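Local coordinates for metallophosphoesterase TT1561-like domain-containing protein (Aquifex aeolicus, PDB 2YVT) that is of unknown function but belongs to the calcineurin-like metallophosphoesterase superfamily, and so probably hydrolyses phosphate esters at a metal site, at residues I137-F148 with L154-L165. Residues are numbered along the deposited sequence; the frame is centred on the assembly and turned at random.
Sequences IGFGGLLTEHEF and LKYPRWYVEYIL
The carbonyl oxygen of Y156 is gripped twice by T144. The backbone N of T144 lies 2.8 Å from Y156 O, close to the line of the C=O bond, while T144 OG1 approaches the same oxygen from above the carbonyl plane at 3.0 Å. Set between the backbone N and the carbonyl carbon (chi1 70°), that hydroxyl also accepts from the backbone N of E147 in an ST motif, tying the turn after strand 142-144 to the bridge. L142 N to L154 O and Y156 N to L142 O complete a short parallel ladder, where strand 155-157 joins the larger mixed sheet and runs straight into helix 158-164, with P157 as N-cap.

Two salt bridges add to the ladder and are built differently. R158, bent at chi3, takes E145 side-on and flat: R158 NE meets E145 OE1 at 2.7 Å and R158 NH2 meets E145 OE2 at 2.8 Å, each on a syn lone pair. The extended K155 brings NZ to 3.0 Å from both OE1 and OE2 of E147, slightly out of the carboxylate plane; water 2 bridges the pair, and E53 gives the lysine a second carboxylate.

F139 points its CE2 edge at the face of Y156, whose hydroxyl bonds to H124 and E150; the planes stand 85° apart. F148 lays its ring against P157 CD in a CH-pi contact, and F148 CZ sits over the centre of the obliquely turned Y160 ring.

Bidentate pairing thus fixes the R158 guanidinium's rotation, several partners hold K155 NZ without a planar fit, and F139 and F148, packed on Y156 and Y160, join helix to sheet.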
loop_
_atom_site.group_PDB
_atom_site.type_symbol
_atom_site.label_atom_id
_atom_site.label_comp_id
_atom_site.label_asym_id
_atom_site.label_seq_id
_atom_site.Cartn_x
_atom_site.Cartn_y
_atom_site.Cartn_z
ATOM N N ILE A 137 9.698 -5.441 -0.550
ATOM C CA ILE A 137 8.648 -6.460 -0.563
ATOM C C ILE A 137 7.311 -5.763 -0.383
ATOM O O ILE A 137 7.180 -4.888 0.473
ATOM C CB ILE A 137 8.855 -7.473 0.576
ATOM C CG1 ILE A 137 10.196 -8.191 0.401
ATOM C CG2 ILE A 137 7.716 -8.492 0.630
ATOM C CD1 ILE A 137 10.595 -8.958 1.619
ATOM N N GLY A 138 6.323 -6.145 -1.188
ATOM C CA GLY A 138 4.976 -5.600 -1.046
ATOM C C GLY A 138 3.936 -6.682 -0.852
ATOM O O GLY A 138 3.992 -7.732 -1.488
ATOM N N PHE A 139 2.980 -6.432 0.036
ATOM C CA PHE A 139 1.851 -7.342 0.197
ATOM C C PHE A 139 0.648 -6.485 0.583
ATOM O O PHE A 139 0.549 -5.988 1.712
ATOM C CB PHE A 139 2.155 -8.419 1.256
ATOM C CG PHE A 139 1.320 -9.679 1.113
ATOM C CD1 PHE A 139 1.942 -10.932 1.082
ATOM C CD2 PHE A 139 -0.068 -9.622 1.005
ATOM C CE1 PHE A 139 1.196 -12.109 0.948
ATOM C CE2 PHE A 139 -0.833 -10.791 0.869
ATOM C CZ PHE A 139 -0.196 -12.041 0.849
ATOM N N GLY A 140 -0.233 -6.276 -0.390
ATOM C CA GLY A 140 -1.387 -5.403 -0.214
ATOM C C GLY A 140 -2.626 -6.075 0.348
ATOM O O GLY A 140 -2.596 -7.233 0.787
ATOM N N GLY A 141 -3.720 -5.329 0.350
ATOM C CA GLY A 141 -4.982 -5.832 0.869
ATOM C C GLY A 141 -5.074 -5.783 2.378
ATOM O O GLY A 141 -4.086 -5.528 3.070
ATOM N N LEU A 142 -6.275 -6.035 2.886
ATOM C CA LEU A 142 -6.507 -6.100 4.328
ATOM C C LEU A 142 -6.065 -7.465 4.827
ATOM O O LEU A 142 -6.596 -8.487 4.399
ATOM C CB LEU A 142 -7.985 -5.873 4.639
ATOM C CG LEU A 142 -8.299 -5.680 6.125
ATOM C CD1 LEU A 142 -7.738 -4.353 6.649
ATOM C CD2 LEU A 142 -9.799 -5.760 6.339
ATOM N N LEU A 143 -5.084 -7.475 5.723
ATOM C CA LEU A 143 -4.593 -8.733 6.293
ATOM C C LEU A 143 -5.396 -9.004 7.556
ATOM O O LEU A 143 -5.595 -8.113 8.396
ATOM C CB LEU A 143 -3.083 -8.674 6.556
ATOM C CG LEU A 143 -2.254 -8.190 5.354
ATOM C CD1 LEU A 143 -0.761 -8.313 5.609
ATOM C CD2 LEU A 143 -2.659 -8.901 4.042
ATOM N N THR A 144 -5.903 -10.228 7.632
ATOM C CA THR A 144 -6.879 -10.633 8.634
ATOM C C THR A 144 -6.508 -12.005 9.157
ATOM O O THR A 144 -5.615 -12.669 8.627
ATOM C CB THR A 144 -8.302 -10.759 8.030
ATOM O OG1 THR A 144 -8.348 -11.891 7.146
ATOM C CG2 THR A 144 -8.715 -9.489 7.277
ATOM N N GLU A 145 -7.228 -12.455 10.177
ATOM C CA GLU A 145 -6.984 -13.785 10.705
ATOM C C GLU A 145 -7.525 -14.871 9.792
ATOM O O GLU A 145 -6.840 -15.868 9.572
ATOM C CB GLU A 145 -7.539 -13.934 12.126
ATOM C CG GLU A 145 -6.820 -13.037 13.136
ATOM C CD GLU A 145 -5.321 -13.316 13.246
ATOM O OE1 GLU A 145 -4.844 -14.363 12.759
ATOM O OE2 GLU A 145 -4.599 -12.467 13.811
ATOM N N HIS A 146 -8.728 -14.672 9.250
ATOM C CA HIS A 146 -9.425 -15.782 8.587
ATOM C C HIS A 146 -10.175 -15.451 7.283
ATOM O O HIS A 146 -10.818 -16.334 6.712
ATOM C CB HIS A 146 -10.358 -16.500 9.586
ATOM C CG HIS A 146 -9.655 -17.042 10.801
ATOM N ND1 HIS A 146 -9.918 -16.599 12.080
ATOM C CD2 HIS A 146 -8.680 -17.975 10.924
ATOM C CE1 HIS A 146 -9.142 -17.239 12.936
ATOM N NE2 HIS A 146 -8.379 -18.081 12.261
ATOM N N GLU A 147 -10.094 -14.203 6.813
ATOM C CA GLU A 147 -10.791 -13.797 5.584
ATOM C C GLU A 147 -9.897 -13.867 4.350
ATOM O O GLU A 147 -8.730 -13.497 4.406
ATOM C CB GLU A 147 -11.330 -12.377 5.711
ATOM C CG GLU A 147 -12.613 -12.244 6.488
ATOM C CD GLU A 147 -13.235 -10.888 6.280
ATOM O OE1 GLU A 147 -14.155 -10.772 5.431
ATOM O OE2 GLU A 147 -12.766 -9.926 6.928
ATOM N N PHE A 148 -10.459 -14.328 3.234
ATOM C CA PHE A 148 -9.705 -14.492 1.989
ATOM C C PHE A 148 -10.630 -14.140 0.825
ATOM O O PHE A 148 -11.583 -14.879 0.529
ATOM C CB PHE A 148 -9.225 -15.951 1.879
ATOM C CG PHE A 148 -8.037 -16.178 0.967
ATOM C CD1 PHE A 148 -7.348 -17.389 1.034
ATOM C CD2 PHE A 148 -7.594 -15.209 0.064
ATOM C CE1 PHE A 148 -6.249 -17.644 0.220
ATOM C CE2 PHE A 148 -6.478 -15.452 -0.763
ATOM C CZ PHE A 148 -5.810 -16.670 -0.686
ATOM N N LEU A 154 -9.850 -6.872 -1.503
ATOM C CA LEU A 154 -8.647 -7.664 -1.250
ATOM C C LEU A 154 -8.501 -7.895 0.248
ATOM O O LEU A 154 -8.209 -6.966 1.003
ATOM C CB LEU A 154 -7.385 -6.966 -1.771
ATOM C CG LEU A 154 -7.287 -6.563 -3.234
ATOM C CD1 LEU A 154 -5.835 -6.170 -3.526
ATOM C CD2 LEU A 154 -7.752 -7.709 -4.120
ATOM N N LYS A 155 -8.722 -9.136 0.666
ATOM C CA LYS A 155 -8.533 -9.552 2.059
ATOM C C LYS A 155 -7.764 -10.869 2.072
ATOM O O LYS A 155 -8.033 -11.760 1.264
ATOM C CB LYS A 155 -9.880 -9.749 2.771
ATOM C CG LYS A 155 -10.742 -8.500 2.890
ATOM C CD LYS A 155 -11.879 -8.763 3.883
ATOM C CE LYS A 155 -12.724 -7.535 4.134
ATOM N NZ LYS A 155 -13.830 -7.832 5.092
ATOM N N TYR A 156 -6.795 -10.988 2.974
ATOM C CA TYR A 156 -5.976 -12.194 3.060
ATOM C C TYR A 156 -5.914 -12.696 4.492
ATOM O O TYR A 156 -5.902 -11.895 5.427
ATOM C CB TYR A 156 -4.567 -11.916 2.549
ATOM C CG TYR A 156 -4.551 -11.576 1.085
ATOM C CD1 TYR A 156 -4.594 -12.586 0.126
ATOM C CD2 TYR A 156 -4.527 -10.245 0.653
ATOM C CE1 TYR A 156 -4.600 -12.293 -1.231
ATOM C CE2 TYR A 156 -4.530 -9.932 -0.725
ATOM C CZ TYR A 156 -4.566 -10.972 -1.652
ATOM O OH TYR A 156 -4.580 -10.703 -2.997
ATOM N N PRO A 157 -5.890 -14.027 4.667
ATOM C CA PRO A 157 -5.805 -14.638 5.995
ATOM C C PRO A 157 -4.366 -14.912 6.401
ATOM O O PRO A 157 -3.508 -15.108 5.534
ATOM C CB PRO A 157 -6.536 -15.964 5.792
ATOM C CG PRO A 157 -6.207 -16.344 4.376
ATOM C CD PRO A 157 -6.032 -15.045 3.607
ATOM N N ARG A 158 -4.123 -14.954 7.713
ATOM C CA ARG A 158 -2.783 -15.149 8.266
ATOM C C ARG A 158 -2.035 -16.317 7.623
ATOM O O ARG A 158 -0.885 -16.168 7.210
ATOM C CB ARG A 158 -2.859 -15.356 9.792
ATOM C CG ARG A 158 -1.537 -15.689 10.447
ATOM C CD ARG A 158 -1.726 -15.995 11.940
ATOM N NE ARG A 158 -2.181 -14.824 12.696
ATOM C CZ ARG A 158 -1.378 -14.029 13.400
ATOM N NH1 ARG A 158 -0.070 -14.269 13.430
ATOM N NH2 ARG A 158 -1.882 -12.986 14.057
ATOM N N TRP A 159 -2.690 -17.474 7.528
ATOM C CA TRP A 159 -2.017 -18.658 6.991
ATOM C C TRP A 159 -1.449 -18.417 5.591
ATOM O O TRP A 159 -0.360 -18.873 5.274
ATOM C CB TRP A 159 -2.946 -19.879 6.986
ATOM C CG TRP A 159 -4.018 -19.877 5.945
ATOM C CD1 TRP A 159 -5.305 -19.485 6.113
ATOM C CD2 TRP A 159 -3.902 -20.305 4.576
ATOM N NE1 TRP A 159 -6.009 -19.647 4.948
ATOM C CE2 TRP A 159 -5.171 -20.139 3.984
ATOM C CE3 TRP A 159 -2.846 -20.802 3.795
ATOM C CZ2 TRP A 159 -5.423 -20.456 2.643
ATOM C CZ3 TRP A 159 -3.093 -21.122 2.459
ATOM C CH2 TRP A 159 -4.374 -20.938 1.897
ATOM N N TYR A 160 -2.207 -17.708 4.759
ATOM C CA TYR A 160 -1.802 -17.471 3.379
ATOM C C TYR A 160 -0.667 -16.451 3.290
ATOM O O TYR A 160 0.273 -16.619 2.515
ATOM C CB TYR A 160 -3.003 -17.031 2.546
ATOM C CG TYR A 160 -2.672 -16.773 1.099
ATOM C CD1 TYR A 160 -2.535 -17.832 0.192
ATOM C CD2 TYR A 160 -2.511 -15.467 0.629
ATOM C CE1 TYR A 160 -2.234 -17.595 -1.147
ATOM C CE2 TYR A 160 -2.211 -15.215 -0.700
ATOM C CZ TYR A 160 -2.071 -16.284 -1.585
ATOM O OH TYR A 160 -1.779 -16.041 -2.907
ATOM N N VAL A 161 -0.762 -15.393 4.093
ATOM C CA VAL A 161 0.292 -14.391 4.152
ATOM C C VAL A 161 1.619 -15.054 4.543
ATOM O O VAL A 161 2.640 -14.867 3.874
ATOM C CB VAL A 161 -0.085 -13.255 5.121
ATOM C CG1 VAL A 161 1.050 -12.248 5.236
ATOM C CG2 VAL A 161 -1.381 -12.581 4.644
ATOM N N GLU A 162 1.581 -15.872 5.594
ATOM C CA GLU A 162 2.776 -16.569 6.060
ATOM C C GLU A 162 3.296 -17.549 5.004
ATOM O O GLU A 162 4.504 -17.639 4.767
ATOM C CB GLU A 162 2.493 -17.269 7.390
ATOM C CG GLU A 162 2.133 -16.288 8.507
ATOM C CD GLU A 162 1.907 -16.950 9.858
ATOM O OE1 GLU A 162 1.724 -18.189 9.922
ATOM O OE2 GLU A 162 1.888 -16.213 10.864
ATOM N N TYR A 163 2.375 -18.245 4.345
ATOM C CA TYR A 163 2.723 -19.212 3.315
ATOM C C TYR A 163 3.436 -18.556 2.129
ATOM O O TYR A 163 4.465 -19.046 1.650
ATOM C CB TYR A 163 1.459 -19.925 2.827
ATOM C CG TYR A 163 1.735 -21.024 1.831
ATOM C CD1 TYR A 163 2.318 -22.227 2.246
ATOM C CD2 TYR A 163 1.436 -20.857 0.479
ATOM C CE1 TYR A 163 2.590 -23.248 1.339
ATOM C CE2 TYR A 163 1.698 -21.886 -0.445
ATOM C CZ TYR A 163 2.271 -23.069 0.001
ATOM O OH TYR A 163 2.545 -24.072 -0.903
ATOM N N ILE A 164 2.885 -17.445 1.650
ATOM C CA ILE A 164 3.465 -16.754 0.508
ATOM C C ILE A 164 4.822 -16.145 0.855
ATOM O O ILE A 164 5.768 -16.239 0.070
ATOM C CB ILE A 164 2.514 -15.644 -0.011
ATOM C CG1 ILE A 164 1.250 -16.260 -0.633
ATOM C CG2 ILE A 164 3.252 -14.692 -0.979
ATOM C CD1 ILE A 164 1.488 -17.133 -1.883
ATOM N N LEU A 165 4.927 -15.555 2.044
ATOM C CA LEU A 165 6.124 -14.796 2.408
ATOM C C LEU A 165 7.341 -15.658 2.736
ATOM O O LEU A 165 8.421 -15.132 3.031
ATOM C CB LEU A 165 5.816 -13.801 3.532
ATOM C CG LEU A 165 5.027 -12.565 3.095
ATOM C CD1 LEU A 165 4.603 -11.737 4.314
ATOM C CD2 LEU A 165 5.841 -11.708 2.122
HETATM O O HOH W 1 -5.232 -18.005 8.939
HETATM O O HOH W 2 -12.997 -7.287 7.668
#